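Local coordinates for putative regulatory protein (Streptomyces coelicolor A3, PDB 2PZ9), which probably binds DNA through a helix-turn-helix domain and regulates transcription, as a member of the TetR family, at residues T93-P97 / A98-G102. Residues are numbered along the deposited sequence; the frame is centred on the assembly and turned at random.
Sequences TQLDP and ADLPG
Asp96 OD1 accepts a hydrogen bond from Ala98 N at 2.9 Å, on the anti side of the oxygen and 17° out of the carboxylate plane. The side chain reaches forward along its own chain because CG stands anti to the Asp96 backbone N (chi1 -164°), which folds the carboxylate over the next peptides in an Asx turn. The backbone closes the same bend: Asp99 N donates to Asp96 O at 3.1 Å, from well above the carbonyl plane, in a type I beta turn with Pro97 and Ala98 at its corners. Ala98 CB lies against the bonded carboxylate oxygen.

The turn leads straight into helix 100-113 of the TetR-type C-terminal domain, and Asp99 is the N-cap of that helix. Its OD1 accepts a hydrogen bond from Gly102 N at 2.7 Å, from above the carboxylate plane, and also forms a salt bridge with Arg215, tying the helix start to the segment that follows helix 198-212.

On the buried side, Leu100 CD2 meets Leu95 CD1 at 3.9 Å, the two side chains crossing at a slant. Leu100 CG rests 3.6 Å from Pro97 O, and its side chain also touches Leu159 and Phe213. Shortening Leu100 to an alanine is likely to open a gap between Leu95, Leu159 and Phe213 and to cost Leu95 CD1 its contact with CD2. Pro97 packs against Lys149 and Ala153 of helix 139-155.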
ATOM      1  N   THR A  93     -10.230  16.347   1.176  1.00 71.92           N
ATOM      2  CA  THR A  93     -10.807  15.017   1.430  1.00 71.21           C
ATOM      3  C   THR A  93     -11.960  15.016   2.421  1.00 71.01           C
ATOM      4  O   THR A  93     -12.184  14.024   3.112  1.00 71.08           O
ATOM      5  CB  THR A  93      -9.675  14.001   1.808  1.00 71.31           C
ATOM      6  OG1 THR A  93      -9.264  13.323   0.620  1.00 71.56           O
ATOM      7  CG2 THR A  93     -10.072  12.961   2.882  1.00 70.25           C
ATOM      8  N   GLN A  94     -12.692  16.129   2.484  1.00 70.30           N
ATOM      9  CA  GLN A  94     -13.965  16.160   3.192  1.00 69.61           C
ATOM     10  C   GLN A  94     -14.701  14.822   2.941  1.00 68.44           C
ATOM     11  O   GLN A  94     -14.978  14.452   1.791  1.00 67.58           O
ATOM     12  CB  GLN A  94     -14.771  17.393   2.728  1.00 70.46           C
ATOM     13  CG  GLN A  94     -16.318  17.364   2.907  1.00 72.65           C
ATOM     14  CD  GLN A  94     -16.787  17.639   4.347  1.00 76.27           C
ATOM     15  OE1 GLN A  94     -17.611  16.888   4.907  1.00 78.46           O
ATOM     16  NE2 GLN A  94     -16.271  18.715   4.946  1.00 75.61           N
ATOM     17  N   LEU A  95     -14.962  14.074   4.011  1.00 67.13           N
ATOM     18  CA  LEU A  95     -15.682  12.819   3.869  1.00 66.33           C
ATOM     19  C   LEU A  95     -17.185  13.013   3.775  1.00 65.80           C
ATOM     20  O   LEU A  95     -17.797  13.638   4.639  1.00 66.15           O
ATOM     21  CB  LEU A  95     -15.362  11.843   5.002  1.00 66.25           C
ATOM     22  CG  LEU A  95     -16.382  10.698   5.234  1.00 66.57           C
ATOM     23  CD1 LEU A  95     -16.532   9.727   4.050  1.00 65.55           C
ATOM     24  CD2 LEU A  95     -16.057   9.918   6.497  1.00 66.72           C
ATOM     25  N   ASP A  96     -17.771  12.462   2.716  1.00 65.02           N
ATOM     26  CA  ASP A  96     -19.212  12.413   2.587  1.00 64.02           C
ATOM     27  C   ASP A  96     -19.716  10.988   2.811  1.00 63.10           C
ATOM     28  O   ASP A  96     -19.536  10.130   1.940  1.00 62.99           O
ATOM     29  CB  ASP A  96     -19.657  12.915   1.222  1.00 64.11           C
ATOM     30  CG  ASP A  96     -21.148  13.242   1.185  1.00 65.42           C
ATOM     31  OD1 ASP A  96     -21.968  12.524   1.822  1.00 65.07           O
ATOM     32  OD2 ASP A  96     -21.504  14.234   0.514  1.00 67.18           O
ATOM     33  N   PRO A  97     -20.346  10.730   3.983  1.00 61.92           N
ATOM     34  CA  PRO A  97     -20.802   9.392   4.343  1.00 60.95           C
ATOM     35  C   PRO A  97     -21.934   8.905   3.447  1.00 60.27           C
ATOM     36  O   PRO A  97     -22.157   7.699   3.334  1.00 60.19           O
ATOM     37  CB  PRO A  97     -21.286   9.567   5.775  1.00 60.46           C
ATOM     38  CG  PRO A  97     -20.631  10.796   6.248  1.00 61.05           C
ATOM     39  CD  PRO A  97     -20.626  11.682   5.067  1.00 61.80           C
ATOM     40  N   ALA A  98     -22.605   9.849   2.797  1.00 59.46           N
ATOM     41  CA  ALA A  98     -23.728   9.569   1.917  1.00 58.58           C
ATOM     42  C   ALA A  98     -23.281   9.386   0.470  1.00 58.12           C
ATOM     43  O   ALA A  98     -24.101   9.073  -0.397  1.00 58.38           O
ATOM     44  CB  ALA A  98     -24.762  10.676   2.021  1.00 58.75           C
ATOM     45  N   ASP A  99     -21.992   9.584   0.212  1.00 57.00           N
ATOM     46  CA  ASP A  99     -21.406   9.237  -1.065  1.00 56.22           C
ATOM     47  C   ASP A  99     -19.998   8.708  -0.858  1.00 55.63           C
ATOM     48  O   ASP A  99     -18.996   9.403  -1.044  1.00 56.15           O
ATOM     49  CB  ASP A  99     -21.411  10.429  -2.023  1.00 56.60           C
ATOM     50  CG  ASP A  99     -20.901  10.066  -3.435  1.00 57.22           C
ATOM     51  OD1 ASP A  99     -20.620   8.888  -3.741  1.00 57.91           O
ATOM     52  OD2 ASP A  99     -20.771  10.981  -4.256  1.00 59.09           O
ATOM     53  N   LEU A 100     -19.923   7.460  -0.460  1.00 54.74           N
ATOM     54  CA  LEU A 100     -18.650   6.847  -0.245  1.00 53.79           C
ATOM     55  C   LEU A 100     -17.877   6.592  -1.554  1.00 54.52           C
ATOM     56  O   LEU A 100     -16.666   6.835  -1.586  1.00 54.79           O
ATOM     57  CB  LEU A 100     -18.836   5.584   0.565  1.00 52.97           C
ATOM     58  CG  LEU A 100     -19.352   5.877   1.966  1.00 51.76           C
ATOM     59  CD1 LEU A 100     -19.856   4.595   2.568  1.00 51.97           C
ATOM     60  CD2 LEU A 100     -18.291   6.513   2.847  1.00 49.94           C
ATOM     61  N   PRO A 101     -18.556   6.113  -2.639  1.00 54.52           N
ATOM     62  CA  PRO A 101     -17.796   5.946  -3.905  1.00 54.35           C
ATOM     63  C   PRO A 101     -17.269   7.266  -4.493  1.00 54.63           C
ATOM     64  O   PRO A 101     -16.199   7.288  -5.107  1.00 54.68           O
ATOM     65  CB  PRO A 101     -18.806   5.265  -4.854  1.00 54.32           C
ATOM     66  CG  PRO A 101     -20.156   5.478  -4.253  1.00 53.21           C
ATOM     67  CD  PRO A 101     -19.970   5.685  -2.776  1.00 54.23           C
ATOM     68  N   GLY A 102     -18.022   8.348  -4.300  1.00 54.87           N
ATOM     69  CA  GLY A 102     -17.591   9.671  -4.691  1.00 55.30           C
ATOM     70  C   GLY A 102     -16.401  10.043  -3.832  1.00 56.12           C
ATOM     71  O   GLY A 102     -15.452  10.655  -4.312  1.00 56.70           O
TER